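MHC class I antigen (Ctenopharyngodon idella, PDB 5H5Z) binds peptides as a complex with beta-2-microglobulin and probably displays them at the cell surface for recognition by T cells. Local coordinates at residues Pro193-Ala198 against Gln235-Leu240; Val206-Gln211 against Phe252-Glu257. All coordinates share one frame; numbering follows the deposited sequence.

Contact 1: residues Pro193-Ala198 against Gln235-Leu240; sequences PVTCHA and QRMSTL
The side-chain nitrogen Q235 NE2 is gripped by two hydrogen bonds, one to N229 OD1 and one to S12 O of the beta-2-microglobulin chain, which together fix the rotation of the amide. Its other end, OE1 of Q235, lies 3.0 Å from CE1 of H197, at the edge of the imidazole and in the ring plane, with the amide turned 78° to the ring; H197 holds its CG anti to the backbone N (chi1 179°). Behind these side chains runs an antiparallel ladder. V194 with L240, C196 with S238 and A198 with R236 are hydrogen-bonded pairs, each joined by two reciprocal N-H to O=C bonds, while T195-T239 and H197-M237 are the non-hydrogen-bonded pairs between them. Several carbonyls add a CA-H contact to their bond: S238 O takes C196 N at 2.7 Å, nearly along the C=O axis, and T195 CA at 3.4 Å. T195 and T239 both carry OG1 anti to the carbonyl carbon, so the two hydroxyls turn to each other and share a weak hydrogen bond, T195 OG1 to T239 OG1 at 3.3 Å. The methyl T195 CG2 is then anti to the backbone N and rests against M237 SD at 3.7 Å. M237 and H197 also pack on beta-2-microglobulin, so their face belongs to the subunit interface. V194, C196, S238 and L240 point the other way, into the immunoglobulin sandwich, and the pair runs as central strands between strand 182-187 and strand 221-228.

Contact 2: residues Val206-Gln211 against Phe252-Glu257; sequences VTITWQ and FSCVVE
Strands C and F of the C1-set immunoglobulin domain meet here, and they bring together two hallmarks of that fold, the strand-C tryptophan W210 and the disulfide cysteine C254. T207-E257, T209-V255 and Q211-S253 are the hydrogen-bonded pairs, each doubly bonded; E257 N to T207 O is the shortest link at 2.7 Å and almost straight, with 176° at the hydrogen. In the non-hydrogen-bonded pair between the last two, the indole of W210 leans across toward C254 (chi1 -68°, chi2 94°). The methylene C254 CB sits 4.1 Å from the centroid of the six-membered ring, over one face and offset toward the rim, as a CH-pi contact. C254 SG lies 4.7 Å from the same W210 centroid, a Cys sulfur-aromatic contact, and approaches the methyl I208 CG2 at 3.6 Å. V206 CG2 meets V256 CG1 at 3.7 Å. The face of I208, W210, C254 and V256 is mainly apolar, its indole NE1 bonded to S238 OG. The other mixes V255, beside T209 OG1, with polar side chains; there S253 OG binds R264 and a water that also donates weakly to Q211 O. The buried, mainly apolar surroundings of C254 probably shield its disulfide with C196 from solvent.

Contacts 1 and 2 lie in the two facing sheets of a single immunoglobulin domain, their centres about 9 Å apart. Contact 1 joins strands B and E, contact 2 strands C and F. Their segments interleave along the chain: 193-198, 206-211, 235-240, 252-257, so successive segments lie in alternate sheets. The disulfide from C196 SG to C254 SG, 2.0 Å long, pins the layers together, and a probable hydrogen bond of 2.9 Å between S238 OG and W210 NE1 satisfies the buried indole nitrogen beside it. L240 also packs on F252. Such cross-bracing ties the sheet that meets beta-2-microglobulin to its partner layer.

Contact 1: residues Pro193-Ala198 against Gln235-Leu240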
loop_
_atom_site.group_PDB
_atom_site.type_symbol
_atom_site.label_atom_id
_atom_site.label_comp_id
_atom_site.label_asym_id
_atom_site.label_seq_id
_atom_site.Cartn_x
_atom_site.Cartn_y
_atom_site.Cartn_z
ATOM N N PRO A 193 27.085 3.692 12.529
ATOM C CA PRO A 193 26.799 3.911 11.108
ATOM C C PRO A 193 26.098 5.246 10.847
ATOM O O PRO A 193 25.527 5.847 11.763
ATOM C CB PRO A 193 25.863 2.749 10.749
ATOM C CG PRO A 193 26.127 1.697 11.772
ATOM C CD PRO A 193 26.476 2.440 13.028
ATOM N N VAL A 194 26.158 5.703 9.601
ATOM C CA VAL A 194 25.522 6.955 9.204
ATOM C C VAL A 194 24.373 6.624 8.262
ATOM O O VAL A 194 24.545 5.846 7.320
ATOM C CB VAL A 194 26.523 7.914 8.527
ATOM C CG1 VAL A 194 25.831 9.202 8.103
ATOM C CG2 VAL A 194 27.697 8.214 9.461
ATOM N N THR A 195 23.206 7.203 8.538
ATOM C CA THR A 195 21.996 6.963 7.754
ATOM C C THR A 195 21.622 8.196 6.932
ATOM O O THR A 195 21.463 9.296 7.468
ATOM C CB THR A 195 20.806 6.563 8.655
ATOM O OG1 THR A 195 21.102 5.331 9.317
ATOM C CG2 THR A 195 19.529 6.372 7.832
ATOM N N CYS A 196 21.489 8.001 5.627
ATOM C CA CYS A 196 20.967 9.044 4.742
ATOM C C CYS A 196 19.467 8.828 4.564
ATOM O O CYS A 196 19.046 7.851 3.943
ATOM C CB CYS A 196 21.682 8.985 3.398
ATOM S SG CYS A 196 21.232 10.267 2.210
ATOM N N HIS A 197 18.679 9.745 5.119
ATOM C CA HIS A 197 17.232 9.613 5.194
ATOM C C HIS A 197 16.567 10.628 4.271
ATOM O O HIS A 197 16.822 11.827 4.385
ATOM C CB HIS A 197 16.773 9.829 6.643
ATOM C CG HIS A 197 15.290 9.738 6.835
ATOM N ND1 HIS A 197 14.617 8.535 6.887
ATOM C CD2 HIS A 197 14.353 10.699 7.008
ATOM C CE1 HIS A 197 13.326 8.762 7.064
ATOM N NE2 HIS A 197 13.141 10.067 7.143
ATOM N N ALA A 198 15.723 10.131 3.366
ATOM C CA ALA A 198 14.973 10.968 2.424
ATOM C C ALA A 198 13.489 10.775 2.666
ATOM O O ALA A 198 13.011 9.638 2.698
ATOM C CB ALA A 198 15.324 10.595 0.992
ATOM N N GLN A 235 9.099 7.739 1.771
ATOM C CA GLN A 235 10.436 7.909 2.332
ATOM C C GLN A 235 11.295 6.688 2.032
ATOM O O GLN A 235 10.775 5.619 1.699
ATOM C CB GLN A 235 10.372 8.192 3.838
ATOM C CG GLN A 235 9.860 7.052 4.704
ATOM C CD GLN A 235 10.168 7.282 6.168
ATOM O OE1 GLN A 235 11.160 6.775 6.686
ATOM N NE2 GLN A 235 9.341 8.080 6.833
ATOM N N ARG A 236 12.608 6.867 2.131
ATOM C CA ARG A 236 13.580 5.791 1.948
ATOM C C ARG A 236 14.890 6.217 2.592
ATOM O O ARG A 236 15.199 7.411 2.665
ATOM C CB ARG A 236 13.798 5.494 0.460
ATOM C CG ARG A 236 14.401 4.128 0.184
ATOM C CD ARG A 236 14.339 3.754 -1.288
ATOM N NE ARG A 236 14.789 2.377 -1.486
ATOM C CZ ARG A 236 14.650 1.685 -2.613
ATOM N NH1 ARG A 236 14.064 2.232 -3.671
ATOM N NH2 ARG A 236 15.095 0.437 -2.678
ATOM N N MET A 237 15.660 5.244 3.059
ATOM C CA MET A 237 16.966 5.546 3.624
ATOM C C MET A 237 18.032 4.550 3.195
ATOM O O MET A 237 17.729 3.430 2.782
ATOM C CB MET A 237 16.892 5.642 5.151
ATOM C CG MET A 237 16.734 4.308 5.865
ATOM S SD MET A 237 16.271 4.583 7.577
ATOM C CE MET A 237 16.987 3.131 8.346
ATOM N N SER A 238 19.283 4.982 3.287
ATOM C CA SER A 238 20.424 4.096 3.099
ATOM C C SER A 238 21.388 4.296 4.250
ATOM O O SER A 238 21.543 5.406 4.750
ATOM C CB SER A 238 21.130 4.387 1.777
ATOM O OG SER A 238 22.219 3.499 1.591
ATOM N N THR A 239 22.038 3.215 4.660
ATOM C CA THR A 239 22.935 3.246 5.807
ATOM C C THR A 239 24.337 2.837 5.376
ATOM O O THR A 239 24.512 1.805 4.726
ATOM C CB THR A 239 22.429 2.310 6.927
ATOM O OG1 THR A 239 21.097 2.687 7.301
ATOM C CG2 THR A 239 23.323 2.385 8.152
ATOM N N LEU A 240 25.322 3.661 5.734
ATOM C CA LEU A 240 26.727 3.369 5.470
ATOM C C LEU A 240 27.405 2.939 6.758
ATOM O O LEU A 240 27.389 3.673 7.748
ATOM C CB LEU A 240 27.446 4.600 4.904
ATOM C CG LEU A 240 28.937 4.437 4.579
ATOM C CD1 LEU A 240 29.139 3.580 3.338
ATOM C CD2 LEU A 240 29.614 5.791 4.409
#

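Contact 2: residues Val206-Gln211 against Phe252-Glu257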
loop_
_atom_site.group_PDB
_atom_site.type_symbol
_atom_site.label_atom_id
_atom_site.label_comp_id
_atom_site.label_asym_id
_atom_site.label_seq_id
_atom_site.Cartn_x
_atom_site.Cartn_y
_atom_site.Cartn_z
ATOM N N VAL A 206 13.133 6.952 -6.104
ATOM C CA VAL A 206 14.252 7.747 -5.579
ATOM C C VAL A 206 15.557 6.942 -5.631
ATOM O O VAL A 206 15.545 5.724 -5.469
ATOM C CB VAL A 206 13.955 8.287 -4.152
ATOM C CG1 VAL A 206 14.008 7.178 -3.099
ATOM C CG2 VAL A 206 14.906 9.415 -3.782
ATOM N N THR A 207 16.673 7.622 -5.883
ATOM C CA THR A 207 17.973 6.961 -5.900
ATOM C C THR A 207 18.867 7.558 -4.824
ATOM O O THR A 207 19.162 8.755 -4.843
ATOM C CB THR A 207 18.642 7.040 -7.289
ATOM O OG1 THR A 207 17.774 6.453 -8.265
ATOM C CG2 THR A 207 19.969 6.289 -7.301
ATOM N N ILE A 208 19.278 6.718 -3.874
ATOM C CA ILE A 208 20.166 7.145 -2.800
ATOM C C ILE A 208 21.491 6.432 -2.993
ATOM O O ILE A 208 21.530 5.208 -3.110
ATOM C CB ILE A 208 19.594 6.825 -1.401
ATOM C CG1 ILE A 208 18.204 7.441 -1.236
ATOM C CG2 ILE A 208 20.536 7.313 -0.305
ATOM C CD1 ILE A 208 17.498 7.079 0.052
ATOM N N THR A 209 22.571 7.202 -3.049
ATOM C CA THR A 209 23.899 6.628 -3.214
ATOM C C THR A 209 24.879 7.258 -2.245
ATOM O O THR A 209 24.642 8.341 -1.708
ATOM C CB THR A 209 24.446 6.817 -4.645
ATOM O OG1 THR A 209 24.472 8.211 -4.965
ATOM C CG2 THR A 209 23.596 6.074 -5.671
ATOM N N TRP A 210 26.007 6.589 -2.073
ATOM C CA TRP A 210 27.086 7.090 -1.246
ATOM C C TRP A 210 28.306 7.313 -2.116
ATOM O O TRP A 210 28.544 6.581 -3.063
ATOM C CB TRP A 210 27.418 6.099 -0.137
ATOM C CG TRP A 210 26.347 5.950 0.879
ATOM C CD1 TRP A 210 25.363 5.017 0.893
ATOM C CD2 TRP A 210 26.153 6.753 2.043
ATOM N NE1 TRP A 210 24.565 5.187 1.985
ATOM C CE2 TRP A 210 25.030 6.246 2.712
ATOM C CE3 TRP A 210 26.822 7.850 2.586
ATOM C CZ2 TRP A 210 24.557 6.796 3.889
ATOM C CZ3 TRP A 210 26.354 8.391 3.755
ATOM C CH2 TRP A 210 25.233 7.866 4.396
ATOM N N GLN A 211 29.067 8.349 -1.798
ATOM C CA GLN A 211 30.301 8.613 -2.508
ATOM C C GLN A 211 31.458 8.753 -1.526
ATOM O O GLN A 211 31.301 9.279 -0.432
ATOM C CB GLN A 211 30.176 9.865 -3.377
ATOM C CG GLN A 211 29.409 9.636 -4.669
ATOM C CD GLN A 211 29.767 10.631 -5.756
ATOM O OE1 GLN A 211 30.029 11.797 -5.483
ATOM N NE2 GLN A 211 29.777 10.169 -6.995
ATOM N N PHE A 252 33.321 11.387 2.707
ATOM C CA PHE A 252 32.106 10.671 2.363
ATOM C C PHE A 252 30.937 11.636 2.237
ATOM O O PHE A 252 30.874 12.653 2.929
ATOM C CB PHE A 252 31.782 9.609 3.414
ATOM C CG PHE A 252 32.593 8.349 3.284
ATOM C CD1 PHE A 252 32.159 7.308 2.463
ATOM C CD2 PHE A 252 33.781 8.191 3.993
ATOM C CE1 PHE A 252 32.901 6.141 2.346
ATOM C CE2 PHE A 252 34.528 7.024 3.880
ATOM C CZ PHE A 252 34.087 6.000 3.056
ATOM N N SER A 253 30.011 11.309 1.346
ATOM C CA SER A 253 28.788 12.081 1.192
ATOM C C SER A 253 27.658 11.169 0.735
ATOM O O SER A 253 27.913 10.103 0.176
ATOM C CB SER A 253 28.995 13.215 0.182
ATOM O OG SER A 253 29.304 12.701 -1.102
ATOM N N CYS A 254 26.422 11.589 0.990
ATOM C CA CYS A 254 25.246 10.923 0.444
ATOM C C CYS A 254 24.693 11.761 -0.691
ATOM O O CYS A 254 24.660 12.990 -0.596
ATOM C CB CYS A 254 24.156 10.750 1.502
ATOM S SG CYS A 254 22.664 10.022 0.794
ATOM N N VAL A 255 24.260 11.096 -1.760
ATOM C CA VAL A 255 23.600 11.774 -2.871
ATOM C C VAL A 255 22.195 11.198 -3.047
ATOM O O VAL A 255 22.027 9.991 -3.233
ATOM C CB VAL A 255 24.407 11.668 -4.189
ATOM C CG1 VAL A 255 23.711 12.434 -5.309
ATOM C CG2 VAL A 255 25.827 12.193 -4.002
ATOM N N VAL A 256 21.191 12.068 -2.963
ATOM C CA VAL A 256 19.802 11.673 -3.202
ATOM C C VAL A 256 19.315 12.277 -4.514
ATOM O O VAL A 256 19.311 13.504 -4.681
ATOM C CB VAL A 256 18.864 12.084 -2.042
ATOM C CG1 VAL A 256 17.437 11.648 -2.330
ATOM C CG2 VAL A 256 19.333 11.474 -0.733
ATOM N N GLU A 257 18.918 11.410 -5.444
ATOM C CA GLU A 257 18.408 11.843 -6.744
ATOM C C GLU A 257 16.913 11.560 -6.898
ATOM O O GLU A 257 16.452 10.444 -6.667
ATOM C CB GLU A 257 19.195 11.202 -7.893
ATOM C CG GLU A 257 18.828 11.766 -9.264
ATOM C CD GLU A 257 19.689 11.228 -10.393
ATOM O OE1 GLU A 257 19.165 11.085 -11.515
ATOM O OE2 GLU A 257 20.884 10.946 -10.167
HETATM O O HOH W 1 32.178 12.464 -1.505
#